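Local coordinates for protein putative sortase (Streptococcus pneumoniae, PDB 2W1K) that probably acts as a class C sortase, a transpeptidase that covalently links pilin subunits during the assembly of pneumococcal pilus fibres, at residues G105-I110 with L186-R191; A133-N138 with I142-M147; D59-Y64 with D83-G88; G112-P117 with H124-K129. All coordinates share one frame; numbering follows the deposited sequence.

Contact 1 (G105-I110 with L186-R191); sequences GIRSVI and LVNFER
R107 reaches N188 past an intervening strand: 106-111 and 183-196 are not neighbours in the sortase beta-sheet, and their nearest CA atoms, those of R107 and N188, lie 8.9 Å apart. The arginine stretches out, CG trans to the main-chain N (chi1 170°) and the chain extended to NE, bringing NH2 to 3.0 Å from OD1 of N188. That hydrogen bond is somewhat bent, 150° at the proton, and the donor comes in from above the carbonyl plane of the amide, which is turned 69° from the guanidinium. Outside groups tighten this part. T171 OG1 bonds both R107 NE and N188 OD1, E151 takes R107 NH2 in a salt bridge and N188 ND2 in a hydrogen bond, D149 also accepts from ND2, and E162 O receives NH1. The side-chain nitrogens of R107 and both amide atoms of N188 are buried, and all have partners. The packing beside them is looser: L186 adds just CD2, 3.7 Å from R107 NH2. E190 and R191, partly exposed, lie beyond the contact; E190 pairs with K167 and R191 NH2 bonds Y145 OH. Strand 168-176 runs between the two segments, with strand 141-153 on the far side of 183-196.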
loop_
_atom_site.group_PDB
_atom_site.type_symbol
_atom_site.label_atom_id
_atom_site.label_comp_id
_atom_site.label_asym_id
_atom_site.label_seq_id
_atom_site.Cartn_x
_atom_site.Cartn_y
_atom_site.Cartn_z
ATOM N N GLY A 105 -14.744 1.703 6.873
ATOM C CA GLY A 105 -15.205 1.494 5.558
ATOM C C GLY A 105 -14.080 1.861 4.612
ATOM O O GLY A 105 -14.354 2.120 3.465
ATOM N N ILE A 106 -12.824 1.837 5.061
ATOM C CA ILE A 106 -11.692 2.155 4.167
ATOM C C ILE A 106 -11.081 0.850 3.689
ATOM O O ILE A 106 -10.734 -0.018 4.512
ATOM C CB ILE A 106 -10.577 2.907 4.947
ATOM C CG1 ILE A 106 -11.082 4.258 5.465
ATOM C CG2 ILE A 106 -9.340 3.092 4.034
ATOM C CD1 ILE A 106 -11.295 5.315 4.348
ATOM N N ARG A 107 -10.960 0.671 2.393
ATOM C CA ARG A 107 -10.209 -0.499 1.899
ATOM C C ARG A 107 -9.170 0.017 0.898
ATOM O O ARG A 107 -9.500 0.308 -0.253
ATOM C CB ARG A 107 -11.114 -1.589 1.327
ATOM C CG ARG A 107 -10.351 -2.785 0.543
ATOM C CD ARG A 107 -11.410 -3.834 0.067
ATOM N NE ARG A 107 -10.813 -5.155 -0.155
ATOM C CZ ARG A 107 -11.460 -6.186 -0.703
ATOM N NH1 ARG A 107 -12.739 -6.029 -1.079
ATOM N NH2 ARG A 107 -10.816 -7.366 -0.868
ATOM N N SER A 108 -7.933 0.195 1.358
ATOM C CA SER A 108 -6.922 0.883 0.547
ATOM C C SER A 108 -6.177 -0.259 -0.182
ATOM O O SER A 108 -5.856 -1.286 0.467
ATOM C CB SER A 108 -5.920 1.635 1.448
ATOM O OG SER A 108 -4.840 2.169 0.652
ATOM N N VAL A 109 -5.940 -0.127 -1.502
ATOM C CA VAL A 109 -5.395 -1.299 -2.318
ATOM C C VAL A 109 -4.029 -0.893 -2.830
ATOM O O VAL A 109 -3.902 0.176 -3.423
ATOM C CB VAL A 109 -6.318 -1.744 -3.502
ATOM C CG1 VAL A 109 -5.736 -2.999 -4.144
ATOM C CG2 VAL A 109 -7.739 -2.193 -2.955
ATOM N N ILE A 110 -3.023 -1.702 -2.543
ATOM C CA ILE A 110 -1.608 -1.441 -2.946
ATOM C C ILE A 110 -1.261 -2.637 -3.907
ATOM O O ILE A 110 -1.447 -3.831 -3.545
ATOM C CB ILE A 110 -0.626 -1.501 -1.753
ATOM C CG1 ILE A 110 -0.877 -0.462 -0.560
ATOM C CG2 ILE A 110 0.871 -1.376 -2.181
ATOM C CD1 ILE A 110 -1.157 0.847 -0.951
ATOM N N LEU A 186 -5.704 -11.486 -4.019
ATOM C CA LEU A 186 -5.910 -10.432 -3.011
ATOM C C LEU A 186 -5.629 -10.970 -1.632
ATOM O O LEU A 186 -6.242 -11.913 -1.234
ATOM C CB LEU A 186 -7.366 -9.985 -3.003
ATOM C CG LEU A 186 -7.931 -8.936 -3.964
ATOM C CD1 LEU A 186 -7.325 -8.873 -5.355
ATOM C CD2 LEU A 186 -9.485 -8.866 -3.991
ATOM N N VAL A 187 -4.801 -10.278 -0.862
ATOM C CA VAL A 187 -4.575 -10.597 0.513
ATOM C C VAL A 187 -5.040 -9.372 1.365
ATOM O O VAL A 187 -4.518 -8.264 1.224
ATOM C CB VAL A 187 -3.029 -10.888 0.740
ATOM C CG1 VAL A 187 -2.823 -11.373 2.140
ATOM C CG2 VAL A 187 -2.460 -11.969 -0.289
ATOM N N ASN A 188 -6.067 -9.566 2.206
ATOM C CA ASN A 188 -6.664 -8.528 3.053
ATOM C C ASN A 188 -6.050 -8.491 4.421
ATOM O O ASN A 188 -5.804 -9.557 5.049
ATOM C CB ASN A 188 -8.190 -8.681 3.106
ATOM C CG ASN A 188 -8.762 -8.802 1.686
ATOM O OD1 ASN A 188 -8.480 -7.959 0.857
ATOM N ND2 ASN A 188 -9.407 -9.928 1.370
ATOM N N PHE A 189 -5.804 -7.272 4.886
ATOM C CA PHE A 189 -5.232 -7.084 6.192
ATOM C C PHE A 189 -6.126 -6.114 6.983
ATOM O O PHE A 189 -6.578 -5.136 6.399
ATOM C CB PHE A 189 -3.885 -6.363 6.023
ATOM C CG PHE A 189 -2.771 -7.245 5.512
ATOM C CD1 PHE A 189 -2.663 -7.550 4.132
ATOM C CD2 PHE A 189 -1.805 -7.752 6.399
ATOM C CE1 PHE A 189 -1.596 -8.376 3.655
ATOM C CE2 PHE A 189 -0.736 -8.546 5.920
ATOM C CZ PHE A 189 -0.646 -8.842 4.547
ATOM N N GLU A 190 -6.345 -6.337 8.296
ATOM C CA GLU A 190 -7.158 -5.409 9.076
ATOM C C GLU A 190 -6.201 -4.575 9.962
ATOM O O GLU A 190 -5.188 -5.076 10.481
ATOM C CB GLU A 190 -8.222 -6.130 9.966
ATOM C CG GLU A 190 -9.228 -5.104 10.519
ATOM C CD GLU A 190 -10.456 -5.728 11.296
ATOM O OE1 GLU A 190 -10.409 -6.933 11.515
ATOM O OE2 GLU A 190 -11.427 -4.997 11.666
ATOM N N ARG A 191 -6.538 -3.311 10.125
ATOM C CA ARG A 191 -5.748 -2.424 10.888
ATOM C C ARG A 191 -5.857 -2.754 12.324
ATOM O O ARG A 191 -6.988 -2.931 12.844
ATOM C CB ARG A 191 -6.231 -1.010 10.714
ATOM C CG ARG A 191 -5.397 -0.036 11.606
ATOM C CD ARG A 191 -5.897 1.484 11.282
ATOM N NE ARG A 191 -5.558 1.906 9.913
ATOM C CZ ARG A 191 -5.083 3.133 9.607
ATOM N NH1 ARG A 191 -5.009 4.130 10.551
ATOM N NH2 ARG A 191 -4.693 3.394 8.391
#

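Contact 2 (A133-N138 with I142-M147); sequences ALYYDN and IVEYQM
L134 with Y145 and Y136 with V143 are the hydrogen-bonded pairs of an antiparallel beta hairpin, strand 133-137 turning back into strand 141-153. Four backbone bonds tie it: Y136 N to V143 O and V143 N to Y136 O (both 2.8 Å), Y145 N to L134 O (2.9 Å) and a longer L134 N to Y145 O (3.2 Å). Between them the CA hydrogens of Y135 and E144 point at V143 O and L134 O. On the face bearing L134, Y136, V143 and Y145, the leucine runs alongside Y145, L134 CD2 3.8 Å from Y145 CD1, and strand 168-176 packs on both. Y135, I142 and E144 share the other face, where helix 202-209 packs on Y135 and I142. CG2 of I142 meets CB of Y135, while E144, its chain extended, runs beside the ring with CG 3.7 Å from CE1. E144 OE1 is also bonded to Y195 OH, and one water in the plane of the Y135 ring joins Y135 OH (2.8 Å) to E144 OE1 (2.7 Å).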
loop_
_atom_site.group_PDB
_atom_site.type_symbol
_atom_site.label_atom_id
_atom_site.label_comp_id
_atom_site.label_asym_id
_atom_site.label_seq_id
_atom_site.Cartn_x
_atom_site.Cartn_y
_atom_site.Cartn_z
ATOM N N ALA A 133 1.905 -9.972 10.329
ATOM C CA ALA A 133 1.890 -8.514 10.525
ATOM C C ALA A 133 2.346 -7.795 9.239
ATOM O O ALA A 133 3.118 -8.364 8.452
ATOM C CB ALA A 133 2.806 -8.172 11.718
ATOM N N LEU A 134 1.858 -6.574 9.027
ATOM C CA LEU A 134 2.301 -5.671 7.969
ATOM C C LEU A 134 2.404 -4.363 8.742
ATOM O O LEU A 134 1.498 -4.011 9.542
ATOM C CB LEU A 134 1.190 -5.604 6.910
ATOM C CG LEU A 134 1.352 -4.629 5.735
ATOM C CD1 LEU A 134 0.643 -5.046 4.415
ATOM C CD2 LEU A 134 0.925 -3.209 6.096
ATOM N N TYR A 135 3.508 -3.659 8.526
ATOM C CA TYR A 135 3.687 -2.345 9.114
ATOM C C TYR A 135 3.779 -1.287 7.986
ATOM O O TYR A 135 4.489 -1.509 6.963
ATOM C CB TYR A 135 4.956 -2.314 9.918
ATOM C CG TYR A 135 4.922 -3.298 11.082
ATOM C CD1 TYR A 135 4.231 -2.992 12.225
ATOM C CD2 TYR A 135 5.588 -4.559 11.020
ATOM C CE1 TYR A 135 4.206 -3.829 13.276
ATOM C CE2 TYR A 135 5.537 -5.471 12.077
ATOM C CZ TYR A 135 4.874 -5.071 13.226
ATOM O OH TYR A 135 4.793 -5.856 14.345
ATOM N N TYR A 136 3.094 -0.138 8.200
ATOM C CA TYR A 136 3.035 0.834 7.174
ATOM C C TYR A 136 3.562 2.143 7.763
ATOM O O TYR A 136 3.019 2.652 8.722
ATOM C CB TYR A 136 1.541 0.979 6.639
ATOM C CG TYR A 136 1.469 2.035 5.595
ATOM C CD1 TYR A 136 1.799 1.752 4.270
ATOM C CD2 TYR A 136 1.126 3.362 5.918
ATOM C CE1 TYR A 136 1.804 2.746 3.270
ATOM C CE2 TYR A 136 1.168 4.383 4.942
ATOM C CZ TYR A 136 1.472 4.058 3.627
ATOM O OH TYR A 136 1.593 5.039 2.682
ATOM N N ASP A 137 4.543 2.777 7.150
ATOM C CA ASP A 137 5.090 3.982 7.749
ATOM C C ASP A 137 4.743 5.241 6.933
ATOM O O ASP A 137 5.116 5.307 5.732
ATOM C CB ASP A 137 6.597 3.757 7.890
ATOM C CG ASP A 137 7.292 4.861 8.630
ATOM O OD1 ASP A 137 6.682 5.931 8.919
ATOM O OD2 ASP A 137 8.512 4.644 8.923
ATOM N N ASN A 138 4.004 6.202 7.523
ATOM C CA ASN A 138 3.567 7.402 6.768
ATOM C C ASN A 138 4.502 8.531 7.060
ATOM O O ASN A 138 4.240 9.703 6.697
ATOM C CB ASN A 138 2.128 7.881 7.091
ATOM C CG ASN A 138 1.867 8.174 8.585
ATOM O OD1 ASN A 138 2.715 8.541 9.354
ATOM N ND2 ASN A 138 0.661 7.999 8.958
ATOM N N ILE A 142 3.684 4.552 12.514
ATOM C CA ILE A 142 3.713 3.272 11.908
ATOM C C ILE A 142 2.372 2.665 12.149
ATOM O O ILE A 142 1.896 2.600 13.310
ATOM C CB ILE A 142 4.851 2.374 12.459
ATOM C CG1 ILE A 142 6.232 2.806 11.945
ATOM C CG2 ILE A 142 4.644 0.985 11.810
ATOM C CD1 ILE A 142 7.526 2.307 12.846
ATOM N N VAL A 143 1.697 2.209 11.099
ATOM C CA VAL A 143 0.335 1.675 11.337
ATOM C C VAL A 143 0.572 0.188 11.257
ATOM O O VAL A 143 1.305 -0.259 10.372
ATOM C CB VAL A 143 -0.626 2.092 10.227
ATOM C CG1 VAL A 143 -1.983 1.473 10.415
ATOM C CG2 VAL A 143 -0.661 3.659 10.153
ATOM N N GLU A 144 -0.059 -0.556 12.145
ATOM C CA GLU A 144 0.103 -2.003 12.169
ATOM C C GLU A 144 -1.191 -2.641 11.663
ATOM O O GLU A 144 -2.263 -2.188 12.044
ATOM C CB GLU A 144 0.478 -2.513 13.613
ATOM C CG GLU A 144 0.568 -4.052 13.523
ATOM C CD GLU A 144 0.786 -4.688 14.871
ATOM O OE1 GLU A 144 1.291 -3.991 15.789
ATOM O OE2 GLU A 144 0.460 -5.890 15.008
ATOM N N TYR A 145 -1.075 -3.635 10.778
ATOM C CA TYR A 145 -2.227 -4.470 10.306
ATOM C C TYR A 145 -1.952 -5.961 10.505
ATOM O O TYR A 145 -0.856 -6.386 10.691
ATOM C CB TYR A 145 -2.377 -4.273 8.759
ATOM C CG TYR A 145 -2.796 -2.875 8.289
ATOM C CD1 TYR A 145 -1.889 -1.804 8.229
ATOM C CD2 TYR A 145 -4.082 -2.645 7.867
ATOM C CE1 TYR A 145 -2.309 -0.559 7.758
ATOM C CE2 TYR A 145 -4.499 -1.419 7.388
ATOM C CZ TYR A 145 -3.615 -0.367 7.315
ATOM O OH TYR A 145 -4.107 0.870 6.769
ATOM N N GLN A 146 -2.967 -6.785 10.395
ATOM C CA GLN A 146 -2.747 -8.139 10.482
ATOM C C GLN A 146 -3.560 -8.885 9.391
ATOM O O GLN A 146 -4.724 -8.543 9.081
ATOM C CB GLN A 146 -3.033 -8.630 11.900
ATOM C CG GLN A 146 -4.457 -8.597 12.216
ATOM C CD GLN A 146 -4.756 -9.340 13.520
ATOM O OE1 GLN A 146 -3.835 -9.823 14.246
ATOM N NE2 GLN A 146 -6.036 -9.429 13.821
ATOM N N MET A 147 -2.905 -9.885 8.807
ATOM C CA MET A 147 -3.546 -10.698 7.754
ATOM C C MET A 147 -4.810 -11.391 8.214
ATOM O O MET A 147 -4.817 -12.130 9.260
ATOM C CB MET A 147 -2.546 -11.638 7.163
ATOM C CG MET A 147 -2.943 -12.156 5.734
ATOM S SD MET A 147 -4.010 -13.558 5.944
ATOM C CE MET A 147 -3.692 -14.525 4.456
HETATM O O HOH W 1 3.711 -4.813 16.664
#

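Contact 3 (D59-Y64 with D83-G88); sequences DPDAVY and DYHHLG
A histidine-carboxylate hydrogen bond, H86 to D61, fastens a beta turn in the loop ahead of strand 65-69 to the first turn of helix 84-89. NE2 of H86 donates to D61 OD1 over 2.6 Å, nearly straight at 164°. The oxygen lies in the plane of the imidazole and is met on its anti side, tilted 32° out of the carboxylate plane, with the carboxylate turned 86° to the ring. The other ring nitrogen, ND1, bonds G81 O. That carbonyl can only accept, so ND1 should carry a hydrogen as NE2 does; the ring is held in rotation and probably doubly protonated, which the aspartate would favour. D61 OD2 turns to the edge of the exposed H85, 3.3 Å from CE1, a close approach but no hydrogen bond. D59 to A62 form a type I turn, reinforced by an Asx turn in which D59 OD1 accepts from D61 N at 2.9 Å. On the helix side D83 is the N-cap, and its OD1 takes the bond from H86 N at 2.7 Å. Y79 meets the H86 ring with nearly parallel planes. D83 OD2 sits 4.0 Å above one face of the H86 imidazole, offset toward its rim.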
loop_
_atom_site.group_PDB
_atom_site.type_symbol
_atom_site.label_atom_id
_atom_site.label_comp_id
_atom_site.label_asym_id
_atom_site.label_seq_id
_atom_site.Cartn_x
_atom_site.Cartn_y
_atom_site.Cartn_z
ATOM N N ASP A 59 5.221 16.393 -6.555
ATOM C CA ASP A 59 5.955 15.476 -7.370
ATOM C C ASP A 59 5.111 14.177 -7.504
ATOM O O ASP A 59 4.920 13.399 -6.567
ATOM C CB ASP A 59 7.290 15.196 -6.624
ATOM C CG ASP A 59 8.151 14.171 -7.346
ATOM O OD1 ASP A 59 7.728 13.624 -8.416
ATOM O OD2 ASP A 59 9.263 13.891 -6.814
ATOM N N PRO A 60 4.568 13.952 -8.678
ATOM C CA PRO A 60 3.778 12.758 -8.970
ATOM C C PRO A 60 4.517 11.420 -8.645
ATOM O O PRO A 60 3.842 10.406 -8.340
ATOM C CB PRO A 60 3.491 12.891 -10.465
ATOM C CG PRO A 60 3.640 14.453 -10.709
ATOM C CD PRO A 60 4.815 14.776 -9.885
ATOM N N ASP A 61 5.851 11.416 -8.670
ATOM C CA ASP A 61 6.641 10.227 -8.323
ATOM C C ASP A 61 7.281 10.213 -6.898
ATOM O O ASP A 61 8.161 9.395 -6.680
ATOM C CB ASP A 61 7.731 9.992 -9.322
ATOM C CG ASP A 61 7.183 9.803 -10.736
ATOM O OD1 ASP A 61 6.038 9.255 -10.926
ATOM O OD2 ASP A 61 7.878 10.240 -11.671
ATOM N N ALA A 62 6.824 11.045 -5.927
ATOM C CA ALA A 62 7.424 10.978 -4.627
ATOM C C ALA A 62 6.969 9.677 -3.929
ATOM O O ALA A 62 5.869 9.168 -4.159
ATOM C CB ALA A 62 7.027 12.217 -3.781
ATOM N N VAL A 63 7.830 9.146 -3.086
ATOM C CA VAL A 63 7.433 8.066 -2.242
ATOM C C VAL A 63 6.347 8.562 -1.227
ATOM O O VAL A 63 6.551 9.542 -0.454
ATOM C CB VAL A 63 8.636 7.550 -1.499
ATOM C CG1 VAL A 63 8.200 6.511 -0.519
ATOM C CG2 VAL A 63 9.678 7.001 -2.557
ATOM N N TYR A 64 5.179 7.910 -1.265
ATOM C CA TYR A 64 4.151 8.329 -0.387
ATOM C C TYR A 64 4.253 7.678 1.059
ATOM O O TYR A 64 3.837 8.304 2.069
ATOM C CB TYR A 64 2.824 7.936 -1.041
ATOM C CG TYR A 64 1.596 8.241 -0.136
ATOM C CD1 TYR A 64 1.230 9.550 0.157
ATOM C CD2 TYR A 64 0.807 7.193 0.394
ATOM C CE1 TYR A 64 0.127 9.831 0.977
ATOM C CE2 TYR A 64 -0.288 7.474 1.238
ATOM C CZ TYR A 64 -0.627 8.785 1.471
ATOM O OH TYR A 64 -1.728 9.063 2.219
ATOM N N ASP A 83 1.182 2.257 -12.371
ATOM C CA ASP A 83 1.488 2.088 -13.807
ATOM C C ASP A 83 2.785 1.241 -13.889
ATOM O O ASP A 83 3.393 0.870 -12.876
ATOM C CB ASP A 83 1.690 3.440 -14.491
ATOM C CG ASP A 83 2.682 4.299 -13.731
ATOM O OD1 ASP A 83 3.511 3.720 -12.984
ATOM O OD2 ASP A 83 2.593 5.548 -13.749
ATOM N N TYR A 84 3.224 0.985 -15.107
ATOM C CA TYR A 84 4.428 0.231 -15.376
ATOM C C TYR A 84 5.610 0.842 -14.696
ATOM O O TYR A 84 6.438 0.127 -14.178
ATOM C CB TYR A 84 4.683 0.269 -16.910
ATOM C CG TYR A 84 5.931 -0.465 -17.387
ATOM C CD1 TYR A 84 5.832 -1.805 -17.925
ATOM C CD2 TYR A 84 7.223 0.131 -17.329
ATOM C CE1 TYR A 84 6.989 -2.519 -18.436
ATOM C CE2 TYR A 84 8.380 -0.599 -17.797
ATOM C CZ TYR A 84 8.229 -1.908 -18.345
ATOM O OH TYR A 84 9.317 -2.598 -18.796
ATOM N N HIS A 85 5.734 2.171 -14.788
ATOM C CA HIS A 85 6.871 2.914 -14.271
ATOM C C HIS A 85 6.954 2.697 -12.783
ATOM O O HIS A 85 7.977 2.187 -12.284
ATOM C CB HIS A 85 6.690 4.388 -14.662
ATOM C CG HIS A 85 7.626 5.351 -13.997
ATOM N ND1 HIS A 85 7.198 6.530 -13.400
ATOM C CD2 HIS A 85 8.975 5.300 -13.804
ATOM C CE1 HIS A 85 8.245 7.160 -12.879
ATOM N NE2 HIS A 85 9.339 6.461 -13.141
ATOM N N HIS A 86 5.899 3.055 -12.044
ATOM C CA HIS A 86 5.905 2.859 -10.580
ATOM C C HIS A 86 6.039 1.390 -10.127
ATOM O O HIS A 86 6.710 1.046 -9.132
ATOM C CB HIS A 86 4.619 3.406 -9.920
ATOM C CG HIS A 86 4.522 4.891 -9.947
ATOM N ND1 HIS A 86 3.324 5.579 -9.822
ATOM C CD2 HIS A 86 5.477 5.835 -10.198
ATOM C CE1 HIS A 86 3.551 6.866 -9.999
ATOM N NE2 HIS A 86 4.854 7.047 -10.184
ATOM N N LEU A 87 5.335 0.512 -10.808
ATOM C CA LEU A 87 5.440 -0.895 -10.440
ATOM C C LEU A 87 6.797 -1.498 -10.755
ATOM O O LEU A 87 7.127 -2.563 -10.214
ATOM C CB LEU A 87 4.362 -1.724 -11.113
ATOM C CG LEU A 87 2.935 -1.527 -10.519
ATOM C CD1 LEU A 87 1.915 -2.319 -11.381
ATOM C CD2 LEU A 87 2.893 -1.920 -9.027
ATOM N N GLY A 88 7.572 -0.815 -11.616
ATOM C CA GLY A 88 8.941 -1.241 -11.886
ATOM C C GLY A 88 9.843 -0.767 -10.760
ATOM O O GLY A 88 10.968 -1.267 -10.598
#

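Contact 4 (G112-P117 with H124-K129); sequences GHRAEP and HLDQLK
R114 and D126 form a salt bridge within the long connection between strands 106-111 and 133-137 of the sortase fold, joining an irregular segment to the short 3-10 turn at 125-127. The arginine chain leaves with CG anti to the backbone N, then bends at chi2 (66°), carrying the guanidinium across to D126 at about a right angle to the aspartate side chain. NH2 donates to D126 OD1 at 3.0 Å, but the angle at the proton is only 130°. The oxygen lies near the guanidinium plane, whereas NH2 stands above the carboxylate plane, a less direct bond than a charged pair can make, and D126 is on the exposed side. NH2 has a further bond to a residue flanking the segments. The remaining donors of R114 are also served: NE goes to R123 O, and NH1 is shared between C175 O and the carboxylate of D176, at the end of strand 168-176. This strand carries the TLxTC signature of the family, so the buried guanidinium spans from that signature to the 3-10 turn. Two backbone groups nearby also have side-chain partners: G112 O accepts from T174 OG1, and K129 N donates a hydrogen bond to D132 OD2. Inside the turn Q127 N donates to H124 O at 3.0 Å. A weak bond follows, L128 N to L125 O at 3.3 Å.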
loop_
_atom_site.group_PDB
_atom_site.type_symbol
_atom_site.label_atom_id
_atom_site.label_comp_id
_atom_site.label_asym_id
_atom_site.label_seq_id
_atom_site.Cartn_x
_atom_site.Cartn_y
_atom_site.Cartn_z
ATOM N N GLY A 112 1.531 -4.924 -6.357
ATOM C CA GLY A 112 2.925 -5.143 -6.669
ATOM C C GLY A 112 3.125 -6.330 -7.557
ATOM O O GLY A 112 2.293 -7.291 -7.528
ATOM N N HIS A 113 4.244 -6.305 -8.310
ATOM C CA HIS A 113 4.586 -7.440 -9.207
ATOM C C HIS A 113 4.883 -8.773 -8.583
ATOM O O HIS A 113 5.361 -8.863 -7.428
ATOM C CB HIS A 113 5.738 -7.065 -10.099
ATOM C CG HIS A 113 5.339 -6.178 -11.214
ATOM N ND1 HIS A 113 4.226 -6.453 -11.997
ATOM C CD2 HIS A 113 5.960 -5.108 -11.767
ATOM C CE1 HIS A 113 4.174 -5.566 -12.978
ATOM N NE2 HIS A 113 5.234 -4.756 -12.876
ATOM N N ARG A 114 4.566 -9.818 -9.348
ATOM C CA ARG A 114 4.716 -11.208 -8.874
ATOM C C ARG A 114 6.098 -11.784 -9.248
ATOM O O ARG A 114 6.721 -12.534 -8.465
ATOM C CB ARG A 114 3.668 -12.099 -9.512
ATOM C CG ARG A 114 3.584 -13.446 -8.807
ATOM C CD ARG A 114 3.074 -13.178 -7.404
ATOM N NE ARG A 114 2.932 -14.374 -6.564
ATOM C CZ ARG A 114 1.890 -15.231 -6.527
ATOM N NH1 ARG A 114 0.821 -15.167 -7.378
ATOM N NH2 ARG A 114 1.978 -16.234 -5.655
ATOM N N ALA A 115 6.560 -11.424 -10.429
ATOM C CA ALA A 115 7.792 -11.964 -11.009
ATOM C C ALA A 115 8.462 -10.942 -11.966
ATOM O O ALA A 115 8.832 -11.276 -13.073
ATOM C CB ALA A 115 7.454 -13.223 -11.762
ATOM N N GLU A 116 8.482 -9.691 -11.573
ATOM C CA GLU A 116 9.293 -8.629 -12.142
ATOM C C GLU A 116 10.782 -9.019 -12.262
ATOM O O GLU A 116 11.347 -9.515 -11.312
ATOM C CB GLU A 116 9.143 -7.375 -11.191
ATOM C CG GLU A 116 10.176 -6.299 -11.361
ATOM C CD GLU A 116 9.911 -5.543 -12.647
ATOM O OE1 GLU A 116 8.872 -5.849 -13.326
ATOM O OE2 GLU A 116 10.725 -4.653 -12.973
ATOM N N PRO A 117 11.413 -8.751 -13.436
ATOM C CA PRO A 117 12.705 -9.284 -13.691
ATOM C C PRO A 117 13.710 -8.948 -12.605
ATOM O O PRO A 117 14.667 -9.674 -12.445
ATOM C CB PRO A 117 13.099 -8.649 -15.047
ATOM C CG PRO A 117 11.857 -8.566 -15.731
ATOM C CD PRO A 117 10.917 -8.045 -14.643
ATOM N N HIS A 124 5.823 -13.647 -3.212
ATOM C CA HIS A 124 5.445 -14.580 -2.120
ATOM C C HIS A 124 4.227 -14.273 -1.225
ATOM O O HIS A 124 4.069 -14.854 -0.145
ATOM C CB HIS A 124 6.636 -14.767 -1.177
ATOM C CG HIS A 124 7.893 -15.212 -1.889
ATOM N ND1 HIS A 124 7.986 -16.433 -2.563
ATOM C CD2 HIS A 124 9.112 -14.617 -2.007
ATOM C CE1 HIS A 124 9.202 -16.548 -3.071
ATOM N NE2 HIS A 124 9.890 -15.455 -2.772
ATOM N N LEU A 125 3.341 -13.420 -1.654
ATOM C CA LEU A 125 2.155 -13.145 -0.848
ATOM C C LEU A 125 1.368 -14.389 -0.515
ATOM O O LEU A 125 0.564 -14.401 0.430
ATOM C CB LEU A 125 1.247 -12.238 -1.654
ATOM C CG LEU A 125 1.640 -10.763 -1.597
ATOM C CD1 LEU A 125 0.561 -9.820 -2.120
ATOM C CD2 LEU A 125 2.035 -10.388 -0.273
ATOM N N ASP A 126 1.526 -15.439 -1.328
ATOM C CA ASP A 126 0.667 -16.666 -1.142
ATOM C C ASP A 126 1.085 -17.433 0.136
ATOM O O ASP A 126 0.349 -18.266 0.629
ATOM C CB ASP A 126 0.751 -17.601 -2.347
ATOM C CG ASP A 126 2.178 -18.017 -2.647
ATOM O OD1 ASP A 126 3.017 -17.197 -3.037
ATOM O OD2 ASP A 126 2.511 -19.176 -2.459
ATOM N N GLN A 127 2.262 -17.121 0.670
ATOM C CA GLN A 127 2.728 -17.680 1.933
ATOM C C GLN A 127 2.157 -17.121 3.269
ATOM O O GLN A 127 2.368 -17.735 4.312
ATOM C CB GLN A 127 4.203 -17.475 1.958
ATOM C CG GLN A 127 4.892 -18.412 1.024
ATOM C CD GLN A 127 6.373 -18.155 0.924
ATOM O OE1 GLN A 127 6.990 -18.512 -0.067
ATOM N NE2 GLN A 127 6.961 -17.527 1.966
ATOM N N LEU A 128 1.513 -15.948 3.220
ATOM C CA LEU A 128 1.017 -15.250 4.356
ATOM C C LEU A 128 -0.051 -16.082 5.026
ATOM O O LEU A 128 -0.896 -16.677 4.309
ATOM C CB LEU A 128 0.421 -13.905 3.923
ATOM C CG LEU A 128 1.472 -12.847 3.586
ATOM C CD1 LEU A 128 0.822 -11.671 2.787
ATOM C CD2 LEU A 128 2.143 -12.432 4.900
ATOM N N LYS A 129 -0.011 -16.113 6.376
ATOM C CA LYS A 129 -0.953 -16.902 7.197
ATOM C C LYS A 129 -1.694 -15.863 7.995
ATOM O O LYS A 129 -1.134 -14.788 8.212
ATOM C CB LYS A 129 -0.200 -17.764 8.196
ATOM C CG LYS A 129 0.774 -18.813 7.610
ATOM C CD LYS A 129 0.079 -20.157 7.165
ATOM C CE LYS A 129 1.015 -21.024 6.204
ATOM N NZ LYS A 129 0.825 -22.548 6.210
#

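How the contacts relate
Contacts 1, 2 and 4 meet around strand 183-196. E190 O probably accepts from Q146 N (2.8 Å) and R191 NH2 lies 3.1 Å from Y145 OH, joining contact 1 to contact 2, while L128 CD1 of contact 4 packs on F189 CZ (3.6 Å). Contact 3 stands across the chain's centre from contacts 1 and 2, yet its L87 O lies 3.2 Å from CD2 of H113 in contact 4. The TLxTC signature begins at T171, which bonds R107 and N188 of contact 1, and ends at C175, presumably the nucleophile. Contact 4, holding H113, probably the catalytic histidine, therefore lies next to the presumed active site. A MES molecule, probably from the crystallisation liquor, salt-bridges R191 near V143.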